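Local coordinates for D-galactonate dehydratase family member RspA (Pantoea ananatis, PDB 3T6C), which dehydrates D-gluconate to 2-dehydro-3-deoxy-D-gluconate with low activity in vitro, using one magnesium ion per subunit, as a member of the mandelate racemase/muconate lactonizing enzyme family, at residues L27-V32 against P81-K86; V32-T37 against A74-L79; V45-E50 against G60-T65; A89-I94 against A120-K125. All coordinates share one frame; numbering follows the deposited sequence.

Contact 1: L27-V32 against P81-K86; sequences LFITNV and PFLIGK
Ile29 is held to the turn at 83-86 by both of its backbone polar groups: its N donates to Lys86 O (2.9 Å) and its O accepts from Gly85 N (2.9 Å). The carbonyl of Lys86 is shared, since Phe28 CA also lies 3.3 Å from Lys86 O in a CA-H...O contact. Leu83 to Lys86 form a type II beta turn, closed by Lys86 N bonding to Leu83 O, and Gly85 takes the positive phi (88°) that such a turn calls for at its third position. The turn follows directly on the end of helix 68-83 and brings the chain back against the first strand of the three-stranded antiparallel sheet in the N-terminal domain of the enolase superfamily fold. A classic beta bulge follows in that strand, where Thr30 and Asn31 both face Glu50. Among the side chains, Ile29 CD1 meets Leu83 CB at 4.0 Å, while the CG2 branch of Ile29 meets Ile84 CD1, the two side chains crossing at about a right angle. Ile84 reaches there because chi1 and chi2 both turn the same way (-57° and -56°), folding CD1 back to lie 3.7 Å from Asn31 CA. Val32 CG2 packs on Leu83 CD1 (4.0 Å), again nearly perpendicular. The extended Lys86 chain runs back along its own helix end, where NZ donates to Phe82 O and sits over the centre of one face of the Phe82 ring. Ile117 of helix 108-129 touches both Val32 and Leu83, and Asn424 of the second subunit packs on Phe82.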
loop_
_atom_site.group_PDB
_atom_site.type_symbol
_atom_site.label_atom_id
_atom_site.label_comp_id
_atom_site.label_asym_id
_atom_site.label_seq_id
_atom_site.Cartn_x
_atom_site.Cartn_y
_atom_site.Cartn_z
ATOM N N LEU A 27 51.618 11.293 -1.163
ATOM C CA LEU A 27 51.227 12.679 -0.864
ATOM C C LEU A 27 50.567 12.717 0.494
ATOM O O LEU A 27 49.963 11.740 0.943
ATOM C CB LEU A 27 50.174 13.200 -1.854
ATOM C CG LEU A 27 50.618 13.296 -3.303
ATOM C CD1 LEU A 27 49.440 13.567 -4.242
ATOM C CD2 LEU A 27 51.672 14.386 -3.441
ATOM N N PHE A 28 50.650 13.868 1.136
ATOM C CA PHE A 28 49.891 14.139 2.357
ATOM C C PHE A 28 49.507 15.609 2.395
ATOM O O PHE A 28 50.128 16.439 1.705
ATOM C CB PHE A 28 50.659 13.737 3.645
ATOM C CG PHE A 28 51.969 14.396 3.809
ATOM C CD1 PHE A 28 53.127 13.805 3.315
ATOM C CD2 PHE A 28 52.075 15.592 4.503
ATOM C CE1 PHE A 28 54.365 14.423 3.474
ATOM C CE2 PHE A 28 53.329 16.190 4.680
ATOM C CZ PHE A 28 54.441 15.617 4.170
ATOM N N ILE A 29 48.402 15.904 3.082
ATOM C CA ILE A 29 47.867 17.267 3.145
ATOM C C ILE A 29 48.682 18.088 4.155
ATOM O O ILE A 29 48.990 17.647 5.276
ATOM C CB ILE A 29 46.397 17.194 3.615
ATOM C CG1 ILE A 29 45.570 16.476 2.514
ATOM C CG2 ILE A 29 45.877 18.583 3.923
ATOM C CD1 ILE A 29 44.115 16.204 2.930
ATOM N N THR A 30 49.204 19.221 3.672
ATOM C CA THR A 30 49.976 20.093 4.538
ATOM C C THR A 30 49.294 21.346 5.087
ATOM O O THR A 30 49.716 21.877 6.131
ATOM C CB THR A 30 51.228 20.542 3.798
ATOM O OG1 THR A 30 50.866 21.239 2.596
ATOM C CG2 THR A 30 52.111 19.336 3.447
ATOM N N ASN A 31 48.253 21.793 4.394
ATOM C CA ASN A 31 47.562 23.026 4.802
ATOM C C ASN A 31 46.184 23.012 4.198
ATOM O O ASN A 31 46.046 22.531 3.105
ATOM C CB ASN A 31 48.362 24.260 4.285
ATOM C CG ASN A 31 47.924 25.568 4.952
ATOM O OD1 ASN A 31 48.305 25.845 6.097
ATOM N ND2 ASN A 31 47.154 26.389 4.238
ATOM N N VAL A 32 45.203 23.580 4.882
ATOM C CA VAL A 32 43.863 23.737 4.338
ATOM C C VAL A 32 43.464 25.136 4.675
ATOM O O VAL A 32 43.516 25.537 5.856
ATOM C CB VAL A 32 42.842 22.756 4.979
ATOM C CG1 VAL A 32 41.371 23.047 4.478
ATOM C CG2 VAL A 32 43.287 21.316 4.706
ATOM N N PRO A 81 42.069 21.258 10.585
ATOM C CA PRO A 81 42.967 20.487 11.450
ATOM C C PRO A 81 42.757 18.975 11.336
ATOM O O PRO A 81 43.704 18.174 11.499
ATOM C CB PRO A 81 42.662 21.006 12.881
ATOM C CG PRO A 81 41.346 21.769 12.760
ATOM C CD PRO A 81 41.300 22.274 11.335
ATOM N N PHE A 82 41.510 18.567 11.067
ATOM C CA PHE A 82 41.173 17.135 10.889
ATOM C C PHE A 82 41.970 16.528 9.743
ATOM O O PHE A 82 42.264 15.315 9.749
ATOM C CB PHE A 82 39.672 17.080 10.586
ATOM C CG PHE A 82 39.126 15.701 10.285
ATOM C CD1 PHE A 82 38.854 15.310 8.980
ATOM C CD2 PHE A 82 38.769 14.851 11.315
ATOM C CE1 PHE A 82 38.301 14.052 8.679
ATOM C CE2 PHE A 82 38.214 13.589 11.050
ATOM C CZ PHE A 82 37.958 13.178 9.736
ATOM N N LEU A 83 42.259 17.318 8.711
ATOM C CA LEU A 83 42.910 16.771 7.501
ATOM C C LEU A 83 44.426 16.753 7.469
ATOM O O LEU A 83 45.040 15.967 6.724
ATOM C CB LEU A 83 42.459 17.551 6.256
ATOM C CG LEU A 83 40.968 17.401 5.961
ATOM C CD1 LEU A 83 40.524 18.440 4.979
ATOM C CD2 LEU A 83 40.713 15.983 5.417
ATOM N N ILE A 84 45.058 17.556 8.319
ATOM C CA ILE A 84 46.476 17.738 8.168
ATOM C C ILE A 84 47.193 16.404 8.425
ATOM O O ILE A 84 46.888 15.697 9.411
ATOM C CB ILE A 84 47.011 18.835 9.123
ATOM C CG1 ILE A 84 46.295 20.169 8.888
ATOM C CG2 ILE A 84 48.537 18.950 8.913
ATOM C CD1 ILE A 84 46.379 20.650 7.450
ATOM N N GLY A 85 48.120 16.062 7.515
ATOM C CA GLY A 85 48.907 14.849 7.560
ATOM C C GLY A 85 48.273 13.667 6.888
ATOM O O GLY A 85 48.927 12.627 6.770
ATOM N N LYS A 86 47.009 13.770 6.480
ATOM C CA LYS A 86 46.325 12.661 5.783
ATOM C C LYS A 86 46.616 12.543 4.311
ATOM O O LYS A 86 46.907 13.543 3.658
ATOM C CB LYS A 86 44.807 12.772 6.000
ATOM C CG LYS A 86 44.466 12.468 7.467
ATOM C CD LYS A 86 42.980 12.617 7.731
ATOM C CE LYS A 86 42.716 12.271 9.205
ATOM N NZ LYS A 86 41.300 12.585 9.575
#

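Contact 2: V32-T37 against A74-L79; sequences VKTILT and AIDEYL
Thr34 meets the 74-79 part of helix 68-83 chiefly through its hydroxyl, and its atoms can be followed outward from the strand in one of its two modelled conformers. CB stands 3.5 Å from Asp76 OD1. With chi1 at -55°, OG1 lies opposite the carbonyl carbon and is directed at the helix, where it donates to Asp76 OD1 at 2.8 Å. The hydroxyl arrives from above the carboxylate plane, 47° out of it. Thr34 OG1 also lies 3.3 Å from the Ile75 methyl CG2. The remaining methyl of Thr34, CG2, packs on Val45 of the adjacent strand. Strand and helix run almost antiparallel here, their segment axes 169° apart and 8.0 Å from each other at closest approach: helix 68-83 lies along one face of the three-stranded sheet in the N-terminal domain, and a wider pi-type turn interrupts its regular winding at 74-79. Two residues earlier in the strand, Val32 CG1 touches Ile75 CG2 (4.2 Å), the side chains crossing at about a right angle. Asp76 also reaches the strand backbone through water. One water donates to Thr34 O (3.0 Å) and to Asp76 OD2 (2.7 Å); a second accepts from Thr34 N and gives only a weak bond to Asp76 OD1. Elsewhere on this segment, Tyr78 OH hydrogen-bonds to Tyr69 N of the second subunit.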
loop_
_atom_site.group_PDB
_atom_site.type_symbol
_atom_site.label_atom_id
_atom_site.label_comp_id
_atom_site.label_asym_id
_atom_site.label_seq_id
_atom_site.Cartn_x
_atom_site.Cartn_y
_atom_site.Cartn_z
ATOM N N VAL A 32 45.203 23.580 4.882
ATOM C CA VAL A 32 43.863 23.737 4.338
ATOM C C VAL A 32 43.464 25.136 4.675
ATOM O O VAL A 32 43.516 25.537 5.856
ATOM C CB VAL A 32 42.842 22.756 4.979
ATOM C CG1 VAL A 32 41.371 23.047 4.478
ATOM C CG2 VAL A 32 43.287 21.316 4.706
ATOM N N LYS A 33 43.037 25.895 3.674
ATOM C CA LYS A 33 42.523 27.229 4.001
ATOM C C LYS A 33 41.253 27.639 3.277
ATOM O O LYS A 33 40.897 27.090 2.251
ATOM C CB LYS A 33 43.570 28.274 3.784
ATOM C CG LYS A 33 43.825 28.559 2.365
ATOM C CD LYS A 33 44.730 29.777 2.333
ATOM C CE LYS A 33 45.405 29.885 1.037
ATOM N NZ LYS A 33 46.687 30.674 1.147
ATOM N N THR A 34 40.569 28.626 3.833
ATOM C CA THR A 34 39.331 29.122 3.243
ATOM C C THR A 34 39.581 30.537 2.726
ATOM O O THR A 34 40.166 31.362 3.432
ATOM C CB THR A 34 38.222 29.230 4.279
ATOM O OG1 THR A 34 38.013 27.976 4.948
ATOM C CG2 THR A 34 36.939 29.670 3.619
ATOM N N ILE A 35 39.117 30.812 1.503
ATOM C CA ILE A 35 39.225 32.102 0.884
ATOM C C ILE A 35 37.799 32.621 0.667
ATOM O O ILE A 35 36.940 31.916 0.066
ATOM C CB ILE A 35 39.947 31.998 -0.461
ATOM C CG1 ILE A 35 41.425 31.594 -0.231
ATOM C CG2 ILE A 35 39.923 33.334 -1.183
ATOM C CD1 ILE A 35 42.070 30.914 -1.449
ATOM N N LEU A 36 37.546 33.826 1.173
ATOM C CA LEU A 36 36.239 34.469 1.020
ATOM C C LEU A 36 36.438 35.604 0.021
ATOM O O LEU A 36 37.225 36.546 0.245
ATOM C CB LEU A 36 35.724 35.021 2.341
ATOM C CG LEU A 36 35.459 34.059 3.501
ATOM C CD1 LEU A 36 34.824 34.766 4.705
ATOM C CD2 LEU A 36 34.650 32.927 3.060
ATOM N N THR A 37 35.717 35.525 -1.099
ATOM C CA THR A 37 35.889 36.527 -2.166
ATOM C C THR A 37 34.580 36.772 -2.928
ATOM O O THR A 37 33.744 35.893 -2.978
ATOM C CB THR A 37 37.051 36.095 -3.150
ATOM O OG1 THR A 37 37.303 37.131 -4.099
ATOM C CG2 THR A 37 36.740 34.810 -3.936
ATOM N N ALA A 74 33.418 26.319 10.229
ATOM C CA ALA A 74 33.270 24.853 10.105
ATOM C C ALA A 74 34.456 24.229 9.365
ATOM O O ALA A 74 34.840 23.056 9.598
ATOM C CB ALA A 74 31.904 24.499 9.414
ATOM N N ILE A 75 35.058 24.986 8.445
ATOM C CA ILE A 75 36.279 24.529 7.757
ATOM C C ILE A 75 37.536 24.819 8.611
ATOM O O ILE A 75 38.262 23.879 9.012
ATOM C CB ILE A 75 36.426 25.208 6.398
ATOM C CG1 ILE A 75 35.226 24.838 5.481
ATOM C CG2 ILE A 75 37.786 24.803 5.772
ATOM C CD1 ILE A 75 35.059 25.797 4.283
ATOM N N ASP A 76 37.783 26.098 8.902
ATOM C CA ASP A 76 39.059 26.467 9.527
ATOM C C ASP A 76 39.280 25.895 10.911
ATOM O O ASP A 76 40.416 25.569 11.266
ATOM C CB ASP A 76 39.177 27.985 9.620
ATOM C CG ASP A 76 39.409 28.644 8.246
ATOM O OD1 ASP A 76 39.651 27.937 7.241
ATOM O OD2 ASP A 76 39.361 29.884 8.162
ATOM N N GLU A 77 38.233 25.820 11.714
ATOM C CA GLU A 77 38.405 25.363 13.090
ATOM C C GLU A 77 38.289 23.863 13.228
ATOM O O GLU A 77 38.735 23.306 14.241
ATOM C CB GLU A 77 37.373 26.043 14.021
ATOM C CG GLU A 77 37.450 27.577 14.080
ATOM C CD GLU A 77 38.811 28.134 14.470
ATOM O OE1 GLU A 77 39.632 27.421 15.094
ATOM O OE2 GLU A 77 39.061 29.306 14.145
ATOM N N TYR A 78 37.683 23.209 12.233
ATOM C CA TYR A 78 37.368 21.768 12.357
ATOM C C TYR A 78 37.934 20.902 11.214
ATOM O O TYR A 78 38.858 20.090 11.435
ATOM C CB TYR A 78 35.831 21.571 12.512
ATOM C CG TYR A 78 35.322 22.294 13.727
ATOM C CD1 TYR A 78 35.440 21.718 15.006
ATOM C CD2 TYR A 78 34.721 23.569 13.625
ATOM C CE1 TYR A 78 35.024 22.380 16.111
ATOM C CE2 TYR A 78 34.278 24.244 14.753
ATOM C CZ TYR A 78 34.420 23.625 15.991
ATOM O OH TYR A 78 33.961 24.298 17.119
ATOM N N LEU A 79 37.381 21.052 10.007
ATOM C CA LEU A 79 37.831 20.163 8.920
ATOM C C LEU A 79 39.310 20.368 8.555
ATOM O O LEU A 79 39.998 19.391 8.266
ATOM C CB LEU A 79 36.962 20.304 7.651
ATOM C CG LEU A 79 35.502 19.953 7.880
ATOM C CD1 LEU A 79 34.771 19.868 6.486
ATOM C CD2 LEU A 79 35.396 18.620 8.598
HETATM O O HOH W 1 42.776 27.077 7.778
HETATM O O HOH W 2 42.050 29.773 6.291
HETATM O O HOH W 3 40.031 31.811 6.373
#

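Contact 3: V45-E50 against G60-T65; sequences VVVKIE and GCATFT
Val45 makes the dense end of this contact, using both its backbone and its side chain. Its O accepts from Ala62 N at 2.9 Å, and its N donates to the side-chain oxygen Thr63 OG1 at 3.0 Å (159° at the hydrogen). Thr63 can stand in for a backbone acceptor because chi1 of -65° sets OG1 opposite its carbonyl carbon; within the same segment Thr63 N also donates to Cys61 SG. Val45 CG1 packs on Ala62 CB (3.8 Å). Beyond it the pairing is mainly through the backbone: Val47 and Gly60 form an antiparallel hydrogen-bonded pair, with Val47 N to Gly60 O at 2.9 Å and the return bond at 3.0 Å, while Val46 and Cys61 are a non-hydrogen-bonded pair. Side-chain packing thins here, Val47 CG2 lying 4.4 Å from Ala62 CB, yet this looser part is also buried and does not face solvent. The side chain of Thr63 is about 5 Å from that of substrate-binding Asp352, so the loop after strand 57-61 lies near the gluconate pocket. In this hairpin, strand 29-37 pairs with the other edge of strand 44-51, with Ile75 of helix 68-83 covering Val47 and Ala62, and Met119 of helix 108-129 against Cys61.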
loop_
_atom_site.group_PDB
_atom_site.type_symbol
_atom_site.label_atom_id
_atom_site.label_comp_id
_atom_site.label_asym_id
_atom_site.label_seq_id
_atom_site.Cartn_x
_atom_site.Cartn_y
_atom_site.Cartn_z
ATOM N N VAL A 45 32.637 31.164 -0.989
ATOM C CA VAL A 45 33.595 30.498 -0.088
ATOM C C VAL A 45 34.368 29.433 -0.857
ATOM O O VAL A 45 33.762 28.495 -1.396
ATOM C CB VAL A 45 32.873 29.827 1.085
ATOM C CG1 VAL A 45 33.891 29.309 2.096
ATOM C CG2 VAL A 45 31.905 30.820 1.751
ATOM N N VAL A 46 35.696 29.521 -0.850
ATOM C CA VAL A 46 36.532 28.610 -1.622
ATOM C C VAL A 46 37.507 27.966 -0.632
ATOM O O VAL A 46 37.942 28.616 0.318
ATOM C CB VAL A 46 37.305 29.413 -2.709
ATOM C CG1 VAL A 46 38.525 28.657 -3.227
ATOM C CG2 VAL A 46 36.353 29.820 -3.838
ATOM N N VAL A 47 37.788 26.682 -0.820
ATOM C CA VAL A 47 38.801 25.989 -0.045
ATOM C C VAL A 47 40.015 25.674 -0.917
ATOM O O VAL A 47 39.877 25.284 -2.083
ATOM C CB VAL A 47 38.205 24.673 0.471
ATOM C CG1 VAL A 47 39.286 23.728 0.988
ATOM C CG2 VAL A 47 37.190 24.998 1.614
ATOM N N LYS A 48 41.211 25.880 -0.357
ATOM C CA LYS A 48 42.459 25.426 -1.020
ATOM C C LYS A 48 43.171 24.411 -0.125
ATOM O O LYS A 48 43.484 24.723 1.030
ATOM C CB LYS A 48 43.403 26.625 -1.314
ATOM C CG LYS A 48 44.679 26.193 -2.050
ATOM C CD LYS A 48 45.281 27.501 -2.625
ATOM C CE LYS A 48 46.474 27.290 -3.479
ATOM N NZ LYS A 48 46.956 28.657 -3.968
ATOM N N ILE A 49 43.415 23.196 -0.631
ATOM C CA ILE A 49 44.146 22.177 0.098
ATOM C C ILE A 49 45.546 22.010 -0.518
ATOM O O ILE A 49 45.663 21.677 -1.686
ATOM C CB ILE A 49 43.430 20.821 0.047
ATOM C CG1 ILE A 49 42.066 20.917 0.738
ATOM C CG2 ILE A 49 44.339 19.743 0.701
ATOM C CD1 ILE A 49 41.319 19.584 0.778
ATOM N N GLU A 50 46.588 22.293 0.264
ATOM C CA GLU A 50 47.973 22.125 -0.192
ATOM C C GLU A 50 48.496 20.761 0.185
ATOM O O GLU A 50 48.105 20.180 1.197
ATOM C CB GLU A 50 48.887 23.205 0.379
ATOM C CG GLU A 50 48.450 24.546 -0.093
ATOM C CD GLU A 50 49.498 25.607 0.057
ATOM O OE1 GLU A 50 50.373 25.491 0.950
ATOM O OE2 GLU A 50 49.446 26.551 -0.742
ATOM N N GLY A 60 38.215 23.762 -4.012
ATOM C CA GLY A 60 36.827 23.333 -3.869
ATOM C C GLY A 60 35.901 24.479 -3.519
ATOM O O GLY A 60 36.340 25.544 -3.053
ATOM N N CYS A 61 34.609 24.245 -3.737
ATOM C CA CYS A 61 33.548 25.236 -3.509
ATOM C C CYS A 61 32.688 24.856 -2.292
ATOM O O CYS A 61 32.233 23.715 -2.129
ATOM C CB CYS A 61 32.601 25.370 -4.710
ATOM S SG CYS A 61 31.515 26.817 -4.513
ATOM N N ALA A 62 32.694 25.775 -1.349
ATOM C CA ALA A 62 31.950 25.725 -0.092
ATOM C C ALA A 62 30.806 26.745 -0.040
ATOM O O ALA A 62 30.479 27.224 1.048
ATOM C CB ALA A 62 32.902 25.773 1.110
ATOM N N THR A 63 30.353 27.256 -1.182
ATOM C CA THR A 63 29.613 28.522 -1.092
ATOM C C THR A 63 28.158 28.282 -0.660
ATOM O O THR A 63 27.280 27.900 -1.454
ATOM C CB THR A 63 29.625 29.197 -2.498
ATOM O OG1 THR A 63 30.966 29.549 -2.843
ATOM C CG2 THR A 63 28.796 30.493 -2.530
ATOM N N PHE A 64 27.908 28.642 0.608
ATOM C CA PHE A 64 26.550 28.898 1.157
ATOM C C PHE A 64 26.685 30.387 1.409
ATOM O O PHE A 64 27.189 30.849 2.467
ATOM C CB PHE A 64 26.472 28.113 2.465
ATOM C CG PHE A 64 25.223 28.294 3.277
ATOM C CD1 PHE A 64 24.163 29.092 2.861
ATOM C CD2 PHE A 64 25.150 27.635 4.518
ATOM C CE1 PHE A 64 23.014 29.245 3.638
ATOM C CE2 PHE A 64 24.005 27.769 5.339
ATOM C CZ PHE A 64 22.929 28.601 4.900
ATOM N N THR A 65 26.135 31.158 0.476
ATOM C CA THR A 65 26.468 32.599 0.428
ATOM C C THR A 65 25.920 33.360 1.633
ATOM O O THR A 65 26.520 34.343 2.094
ATOM C CB THR A 65 26.050 33.204 -0.971
ATOM O OG1 THR A 65 26.629 34.508 -1.127
ATOM C CG2 THR A 65 24.518 33.388 -1.086
#

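Contact 4: A89-I94 against A120-K125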
loop_
_atom_site.group_PDB
_atom_site.type_symbol
_atom_site.label_atom_id
_atom_site.label_comp_id
_atom_site.label_asym_id
_atom_site.label_seq_id
_atom_site.Cartn_x
_atom_site.Cartn_y
_atom_site.Cartn_z
ATOM N N ALA A 89 44.507 10.804 -1.239
ATOM C CA ALA A 89 43.992 9.771 -2.159
ATOM C C ALA A 89 42.715 9.113 -1.605
ATOM O O ALA A 89 41.906 8.611 -2.400
ATOM C CB ALA A 89 45.046 8.688 -2.375
ATOM N N ARG A 90 42.515 9.116 -0.278
ATOM C CA ARG A 90 41.390 8.336 0.166
ATOM C C ARG A 90 40.250 9.344 0.287
ATOM O O ARG A 90 39.720 9.655 1.387
ATOM C CB ARG A 90 41.756 7.828 1.570
ATOM C CG ARG A 90 42.941 6.820 1.500
ATOM C CD ARG A 90 43.100 6.008 2.807
ATOM N NE ARG A 90 44.273 5.102 2.636
ATOM C CZ ARG A 90 44.372 3.874 3.171
ATOM N NH1 ARG A 90 43.402 3.395 3.948
ATOM N NH2 ARG A 90 45.480 3.157 2.960
ATOM N N ILE A 91 39.599 9.530 -0.845
ATOM C CA ILE A 91 38.547 10.582 -0.962
ATOM C C ILE A 91 37.320 10.081 -0.217
ATOM O O ILE A 91 36.752 10.804 0.588
ATOM C CB ILE A 91 38.193 10.921 -2.429
ATOM C CG1 ILE A 91 39.443 11.455 -3.165
ATOM C CG2 ILE A 91 37.013 11.923 -2.446
ATOM C CD1 ILE A 91 39.161 11.908 -4.623
ATOM N N GLU A 92 36.910 8.836 -0.469
ATOM C CA GLU A 92 35.702 8.336 0.172
ATOM C C GLU A 92 35.873 8.184 1.680
ATOM O O GLU A 92 34.952 8.489 2.429
ATOM C CB GLU A 92 35.377 6.966 -0.426
ATOM C CG GLU A 92 34.050 6.409 0.062
ATOM C CD GLU A 92 32.841 7.074 -0.565
ATOM O OE1 GLU A 92 32.825 7.297 -1.793
ATOM O OE2 GLU A 92 31.889 7.326 0.189
ATOM N N ASP A 93 37.044 7.712 2.122
ATOM C CA ASP A 93 37.268 7.491 3.556
ATOM C C ASP A 93 37.274 8.861 4.228
ATOM O O ASP A 93 36.735 8.997 5.330
ATOM C CB ASP A 93 38.620 6.794 3.788
ATOM C CG ASP A 93 38.866 6.508 5.255
ATOM O OD1 ASP A 93 38.221 5.593 5.804
ATOM O OD2 ASP A 93 39.742 7.163 5.875
ATOM N N ILE A 94 37.875 9.879 3.594
ATOM C CA ILE A 94 37.832 11.220 4.152
ATOM C C ILE A 94 36.397 11.785 4.156
ATOM O O ILE A 94 35.969 12.382 5.143
ATOM C CB ILE A 94 38.807 12.158 3.409
ATOM C CG1 ILE A 94 40.263 11.743 3.727
ATOM C CG2 ILE A 94 38.521 13.658 3.765
ATOM C CD1 ILE A 94 41.257 12.497 2.831
ATOM N N ALA A 120 38.117 19.729 -3.517
ATOM C CA ALA A 120 39.570 19.925 -3.591
ATOM C C ALA A 120 40.289 18.593 -3.655
ATOM O O ALA A 120 41.318 18.470 -4.335
ATOM C CB ALA A 120 40.051 20.711 -2.397
ATOM N N LEU A 121 39.780 17.580 -2.986
ATOM C CA LEU A 121 40.434 16.269 -3.090
ATOM C C LEU A 121 40.250 15.636 -4.473
ATOM O O LEU A 121 41.206 15.013 -4.980
ATOM C CB LEU A 121 39.892 15.304 -2.014
ATOM C CG LEU A 121 40.237 15.761 -0.612
ATOM C CD1 LEU A 121 39.555 14.874 0.432
ATOM C CD2 LEU A 121 41.768 15.768 -0.361
ATOM N N TRP A 122 39.075 15.808 -5.086
ATOM C CA TRP A 122 38.904 15.362 -6.452
ATOM C C TRP A 122 39.827 16.133 -7.405
ATOM O O TRP A 122 40.349 15.522 -8.358
ATOM C CB TRP A 122 37.437 15.520 -6.879
ATOM C CG TRP A 122 36.630 14.315 -6.510
ATOM C CD1 TRP A 122 35.716 14.230 -5.485
ATOM C CD2 TRP A 122 36.703 13.001 -7.090
ATOM N NE1 TRP A 122 35.189 12.943 -5.418
ATOM C CE2 TRP A 122 35.767 12.181 -6.394
ATOM C CE3 TRP A 122 37.465 12.432 -8.140
ATOM C CZ2 TRP A 122 35.565 10.835 -6.705
ATOM C CZ3 TRP A 122 37.263 11.079 -8.461
ATOM C CH2 TRP A 122 36.318 10.295 -7.738
ATOM N N ASP A 123 39.987 17.455 -7.190
ATOM C CA ASP A 123 40.916 18.286 -7.979
ATOM C C ASP A 123 42.335 17.721 -7.891
ATOM O O ASP A 123 43.004 17.550 -8.905
ATOM C CB ASP A 123 40.850 19.712 -7.445
ATOM C CG ASP A 123 41.499 20.721 -8.374
ATOM O OD1 ASP A 123 41.533 20.507 -9.618
ATOM O OD2 ASP A 123 41.989 21.742 -7.845
ATOM N N ILE A 124 42.766 17.397 -6.673
ATOM C CA ILE A 124 44.084 16.805 -6.461
ATOM C C ILE A 124 44.184 15.444 -7.187
ATOM O O ILE A 124 45.194 15.144 -7.795
ATOM C CB ILE A 124 44.337 16.614 -4.958
ATOM C CG1 ILE A 124 44.670 18.006 -4.350
ATOM C CG2 ILE A 124 45.507 15.634 -4.726
ATOM C CD1 ILE A 124 44.645 18.104 -2.838
ATOM N N LYS A 125 43.156 14.607 -7.080
ATOM C CA LYS A 125 43.169 13.289 -7.745
ATOM C C LYS A 125 43.341 13.437 -9.247
ATOM O O LYS A 125 44.142 12.728 -9.863
ATOM C CB LYS A 125 41.873 12.546 -7.415
ATOM C CG LYS A 125 41.778 11.092 -8.009
ATOM C CD LYS A 125 42.624 10.049 -7.210
ATOM C CE LYS A 125 42.137 9.894 -5.761
ATOM N NZ LYS A 125 42.562 8.582 -5.229
#
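Ile91 and Lys125 are brought together by contrasting torsions: CG1 set opposite the carbonyl carbon and an extended chi2 carry Ile91 CD1 straight toward helix 108-129, whereas Lys125 starts with CG opposite its backbone N and then bends at chi2 and chi3 (77° and 63°), curling back over that methyl. Ile91 CD1 thus lies 3.8 Å from Lys125 CE. The same methyl sits over the centre of one face of Trp122, 3.8 Å from the centroid of the five-membered ring and 16° off its normal, a CH-pi contact. The other branch, Ile91 CG2, approaches Trp122 NE1 at 3.6 Å, though that N-H has its polar partner in Thr329 OG1. Leu121 and Ile91 slide past each other in opposite directions, CB on CG1 at 4.0 Å, and Leu121 CD1 fits against Ile94 CG2 (3.7 Å). The packing joins the start of helix 91-100, whose N-cap position is Arg90, to helix 108-129 within the N-terminal domain, whose sheet reaches Leu121 through Ile49. Where the aliphatic chain of Lys125 ends, NZ donates to Ala89 O (2.9 Å), in the carbonyl plane and on a lone pair. The ammonium also forms a salt bridge with Glu135 of the third subunit. A buried lysine thus spends its carbons on Ile91 and its charge on a loop carbonyl and a carboxylate, which probably favours the protonated form and ties this helix pair to the assembly.

All four contacts fall within the N-terminal domain of the chain. Contact 3 is nested along the sequence inside contact 2, and contact 2 inside contact 1, while contact 4 follows them in series. Contacts 1 and 2 share Val32, strand 29-37 and helix 68-83, with centres about 13 Å apart; contact 3 lies about 7 Å from contact 2, centre to centre, in the same three-stranded sheet. Contact 4 joins helices 91-100 and 108-129, its centre about 11 Å from that of contact 1, and meets the sheet at Ile49. Sheet and helices therefore form one continuous packed unit, reaching from the substrate-pocket side near contact 3 outward, with neighbouring subunits touching all four contacts.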